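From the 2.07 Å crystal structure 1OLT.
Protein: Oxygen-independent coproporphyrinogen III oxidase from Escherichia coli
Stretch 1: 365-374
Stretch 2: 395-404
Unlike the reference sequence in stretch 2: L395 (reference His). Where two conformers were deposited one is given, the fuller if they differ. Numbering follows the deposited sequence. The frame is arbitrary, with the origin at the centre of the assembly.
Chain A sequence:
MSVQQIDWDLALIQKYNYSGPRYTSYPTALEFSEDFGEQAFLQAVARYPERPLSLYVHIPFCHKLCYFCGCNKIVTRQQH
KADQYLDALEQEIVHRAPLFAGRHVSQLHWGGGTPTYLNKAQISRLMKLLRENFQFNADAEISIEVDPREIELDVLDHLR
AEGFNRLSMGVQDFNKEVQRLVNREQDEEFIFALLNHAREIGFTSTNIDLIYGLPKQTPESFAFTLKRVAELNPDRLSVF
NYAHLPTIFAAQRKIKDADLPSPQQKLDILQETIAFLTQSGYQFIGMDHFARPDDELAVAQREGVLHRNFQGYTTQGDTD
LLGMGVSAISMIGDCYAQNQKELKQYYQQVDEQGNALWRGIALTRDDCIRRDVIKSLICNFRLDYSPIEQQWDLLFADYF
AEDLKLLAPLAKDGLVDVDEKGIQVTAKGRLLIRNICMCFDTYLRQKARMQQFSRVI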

# COMPACT_ATOMS: atom_id res chain seq x y z
N ARG A 365 16.85 -2.11 -18.52
CA ARG A 365 16.75 -3.58 -18.50
C ARG A 365 17.09 -4.15 -17.14
O ARG A 365 16.36 -4.94 -16.60
CB ARG A 365 17.71 -4.22 -19.52
CG ARG A 365 17.05 -5.20 -20.42
CD ARG A 365 17.99 -5.74 -21.43
NE ARG A 365 18.85 -6.69 -20.77
CZ ARG A 365 18.67 -8.01 -20.74
NH1 ARG A 365 17.63 -8.58 -21.38
NH2 ARG A 365 19.55 -8.76 -20.08
N ASP A 366 18.20 -3.70 -16.60
CA ASP A 366 18.67 -4.08 -15.29
C ASP A 366 17.66 -3.71 -14.18
O ASP A 366 17.41 -4.53 -13.31
CB ASP A 366 20.01 -3.38 -15.05
CG ASP A 366 20.62 -3.75 -13.72
OD1 ASP A 366 20.95 -4.92 -13.59
OD2 ASP A 366 20.74 -2.94 -12.77
N ASP A 367 17.09 -2.49 -14.26
CA ASP A 367 16.03 -2.05 -13.31
C ASP A 367 14.90 -3.08 -13.37
O ASP A 367 14.38 -3.49 -12.33
CB ASP A 367 15.45 -0.67 -13.68
CG ASP A 367 16.43 0.49 -13.40
OD1 ASP A 367 17.39 0.38 -12.60
OD2 ASP A 367 16.25 1.61 -13.95
N CYS A 368 14.52 -3.48 -14.59
CA CYS A 368 13.32 -4.35 -14.73
C CYS A 368 13.55 -5.73 -14.18
O CYS A 368 12.68 -6.30 -13.54
CB CYS A 368 12.89 -4.44 -16.20
SG CYS A 368 12.08 -2.94 -16.83
N ILE A 369 14.71 -6.30 -14.47
CA ILE A 369 15.06 -7.58 -13.93
C ILE A 369 14.86 -7.48 -12.40
O ILE A 369 14.05 -8.16 -11.80
CB ILE A 369 16.53 -7.93 -14.35
CG1 ILE A 369 16.60 -8.25 -15.87
CG2 ILE A 369 17.06 -9.06 -13.52
CD1 ILE A 369 17.93 -7.78 -16.59
N ARG A 370 15.64 -6.58 -11.81
CA ARG A 370 15.84 -6.52 -10.39
C ARG A 370 14.53 -6.25 -9.70
O ARG A 370 14.28 -6.76 -8.62
CB ARG A 370 16.88 -5.45 -10.05
CG ARG A 370 18.33 -5.80 -10.46
CD ARG A 370 19.28 -4.67 -10.21
NE ARG A 370 20.63 -5.05 -10.62
CZ ARG A 370 21.45 -5.82 -9.94
NH1 ARG A 370 21.11 -6.32 -8.77
NH2 ARG A 370 22.64 -6.09 -10.44
N ARG A 371 13.67 -5.46 -10.35
CA ARG A 371 12.30 -5.29 -9.88
C ARG A 371 11.64 -6.66 -9.76
O ARG A 371 10.97 -6.95 -8.76
CB ARG A 371 11.47 -4.41 -10.84
CG ARG A 371 10.03 -4.22 -10.45
CD ARG A 371 9.10 -3.83 -11.60
NE ARG A 371 9.32 -4.79 -12.67
CZ ARG A 371 9.21 -4.56 -13.96
NH1 ARG A 371 8.80 -3.39 -14.44
NH2 ARG A 371 9.49 -5.56 -14.80
N ASP A 372 11.79 -7.47 -10.79
CA ASP A 372 11.14 -8.79 -10.78
C ASP A 372 11.77 -9.75 -9.74
O ASP A 372 11.05 -10.53 -9.14
CB ASP A 372 11.19 -9.45 -12.17
CG ASP A 372 10.38 -8.70 -13.21
OD1 ASP A 372 9.57 -7.84 -12.82
OD2 ASP A 372 10.48 -8.90 -14.45
N VAL A 373 13.07 -9.65 -9.51
CA VAL A 373 13.73 -10.42 -8.44
C VAL A 373 13.14 -10.04 -7.07
O VAL A 373 12.72 -10.88 -6.27
CB VAL A 373 15.25 -10.17 -8.46
CG1 VAL A 373 15.92 -10.72 -7.21
CG2 VAL A 373 15.86 -10.81 -9.72
N ILE A 374 13.09 -8.73 -6.84
CA ILE A 374 12.69 -8.20 -5.56
C ILE A 374 11.20 -8.50 -5.33
O ILE A 374 10.87 -8.97 -4.27
CB ILE A 374 13.04 -6.69 -5.47
CG1 ILE A 374 14.58 -6.55 -5.39
CG2 ILE A 374 12.32 -6.01 -4.27
CD1 ILE A 374 15.14 -5.13 -5.49
N LEU A 395 22.65 -15.66 -17.26
CA LEU A 395 23.00 -16.70 -16.29
C LEU A 395 23.12 -16.02 -14.93
O LEU A 395 23.96 -15.16 -14.75
CB LEU A 395 24.31 -17.43 -16.65
CG LEU A 395 24.49 -18.75 -15.85
CD1 LEU A 395 23.84 -19.96 -16.58
CD2 LEU A 395 25.96 -19.04 -15.50
N PHE A 396 22.26 -16.41 -14.00
CA PHE A 396 22.11 -15.75 -12.73
C PHE A 396 23.37 -15.51 -11.95
O PHE A 396 23.55 -14.38 -11.43
CB PHE A 396 21.19 -16.54 -11.83
CG PHE A 396 20.49 -15.68 -10.82
CD1 PHE A 396 19.27 -15.12 -11.12
CD2 PHE A 396 21.07 -15.41 -9.59
CE1 PHE A 396 18.62 -14.31 -10.22
CE2 PHE A 396 20.42 -14.59 -8.65
CZ PHE A 396 19.19 -14.05 -8.96
N ALA A 397 24.22 -16.54 -11.83
CA ALA A 397 25.38 -16.41 -10.98
C ALA A 397 26.24 -15.17 -11.39
O ALA A 397 27.00 -14.64 -10.57
CB ALA A 397 26.24 -17.86 -11.07
N ASP A 398 26.13 -14.75 -12.67
CA ASP A 398 27.14 -13.83 -13.26
C ASP A 398 26.58 -12.51 -13.16
O ASP A 398 27.13 -11.61 -12.56
CB ASP A 398 27.41 -14.16 -14.74
CG ASP A 398 27.98 -15.51 -14.90
OD1 ASP A 398 28.02 -16.25 -13.86
OD2 ASP A 398 28.43 -15.92 -16.00
N TYR A 399 25.41 -12.40 -13.74
CA TYR A 399 24.73 -11.18 -13.75
C TYR A 399 24.56 -10.64 -12.31
O TYR A 399 24.67 -9.44 -12.08
CB TYR A 399 23.39 -11.40 -14.37
CG TYR A 399 22.79 -10.11 -14.74
CD1 TYR A 399 22.01 -9.40 -13.82
CD2 TYR A 399 23.00 -9.56 -16.00
CE1 TYR A 399 21.43 -8.18 -14.17
CE2 TYR A 399 22.40 -8.32 -16.35
CZ TYR A 399 21.64 -7.65 -15.43
OH TYR A 399 21.06 -6.44 -15.78
N PHE A 400 24.40 -11.56 -11.35
CA PHE A 400 24.25 -11.24 -9.95
C PHE A 400 25.42 -11.66 -9.02
O PHE A 400 25.20 -11.75 -7.81
CB PHE A 400 22.95 -11.88 -9.44
CG PHE A 400 21.75 -11.34 -10.09
CD1 PHE A 400 21.35 -10.06 -9.81
CD2 PHE A 400 21.01 -12.10 -10.98
CE1 PHE A 400 20.17 -9.51 -10.41
CE2 PHE A 400 19.83 -11.57 -11.58
CZ PHE A 400 19.43 -10.28 -11.29
N ALA A 401 26.62 -11.88 -9.55
CA ALA A 401 27.74 -12.28 -8.71
C ALA A 401 27.88 -11.37 -7.47
O ALA A 401 27.93 -11.84 -6.34
CB ALA A 401 29.05 -12.26 -9.53
N GLU A 402 27.96 -10.07 -7.72
CA GLU A 402 28.10 -9.04 -6.69
C GLU A 402 27.03 -9.19 -5.61
O GLU A 402 27.33 -9.15 -4.41
CB GLU A 402 28.04 -7.63 -7.32
CG GLU A 402 28.46 -7.52 -8.80
CD GLU A 402 27.53 -8.26 -9.76
OE1 GLU A 402 26.31 -8.38 -9.49
OE2 GLU A 402 28.01 -8.74 -10.80
N ASP A 403 25.78 -9.35 -6.04
CA ASP A 403 24.62 -9.46 -5.16
C ASP A 403 24.65 -10.71 -4.28
O ASP A 403 24.26 -10.66 -3.12
CB ASP A 403 23.33 -9.49 -6.01
CG ASP A 403 23.34 -8.43 -7.07
OD1 ASP A 403 22.78 -7.32 -6.83
OD2 ASP A 403 23.92 -8.59 -8.17
N LEU A 404 25.09 -11.82 -4.87
CA LEU A 404 25.23 -13.08 -4.16
C LEU A 404 26.30 -13.03 -3.06
O LEU A 404 26.16 -13.68 -2.03
CB LEU A 404 25.51 -14.25 -5.15
CG LEU A 404 24.31 -14.63 -6.09
CD1 LEU A 404 24.63 -15.85 -7.00
CD2 LEU A 404 23.07 -14.90 -5.28

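What bridges the gap between the two backbones? The nearest CA atoms of D366 and Y399 are 9.5 Å apart, and those of R370 and F400 9.7 Å, so the space is filled by long side chains rather than by main chain. Stretch 1 is a helix, and I369 and V373, one turn apart, both point their CA-to-CB bonds toward stretch 2. Stretch 2 replies mainly with the rings of Y399 and F400, which sit where one short helix gives way to the next. Together the two stretches bury 359 Å², a modest area in which Y399, R370 and F400 have the largest shares.

Which bump fills which hollow in the apolar part? The tip of the F400 ring is the bump, and the branched side chains of I369 and V373 form the hollow. F400 CZ lies 3.5 Å from I369 CG2 and 3.9 Å from V373 CG2, so one ring atom touches both methyls. The I369 methyl meets the ring at its edge. A ring suits this place because its narrow tip can rest in the shallow groove between the two methyls, and it is long enough to span the gap from a CA-to-CB bond that itself points sideways. F396 adds a looser contact, its CE1 4.5 Å from V373 CG2, with the methyl again at the ring edge.

How does a buried arginine fit beside these rings? R370 starts sideways, but its extended chain, with chi2 and chi3 both t, carries the guanidinium across to stretch 2. F400 CE1 lies over one face of that group, 3.7 Å from R370 NH1, leaving the guanidinium edge for acids. There R370 NH1 donates to D403 OD1 at 2.7 Å, a hydrogen bond within a salt bridge. E402 is less intimate: its OE1 stays 4.4 Å from R370 NH2, opposite charges near each other but too far apart for a salt bridge.

What secures the end of the contact near D366? Y399 points toward stretch 1, and its hydroxyl donates a hydrogen bond from OH to D366 OD1, 2.7 Å away and near the plane of the ring. That same carboxylate also holds R370 in a salt bridge within the helix, with R370 NE 3.0 Å from D366 OD1, so one acid steadies both the tyrosine and the arginine. Tyrosine suits this partly exposed site: the phenol end meets the isoleucine methyl, I369 CD1 lying 3.5 Å from Y399 OH and 3.9 Å from Y399 CZ, while the hydroxyl also reaches the acid.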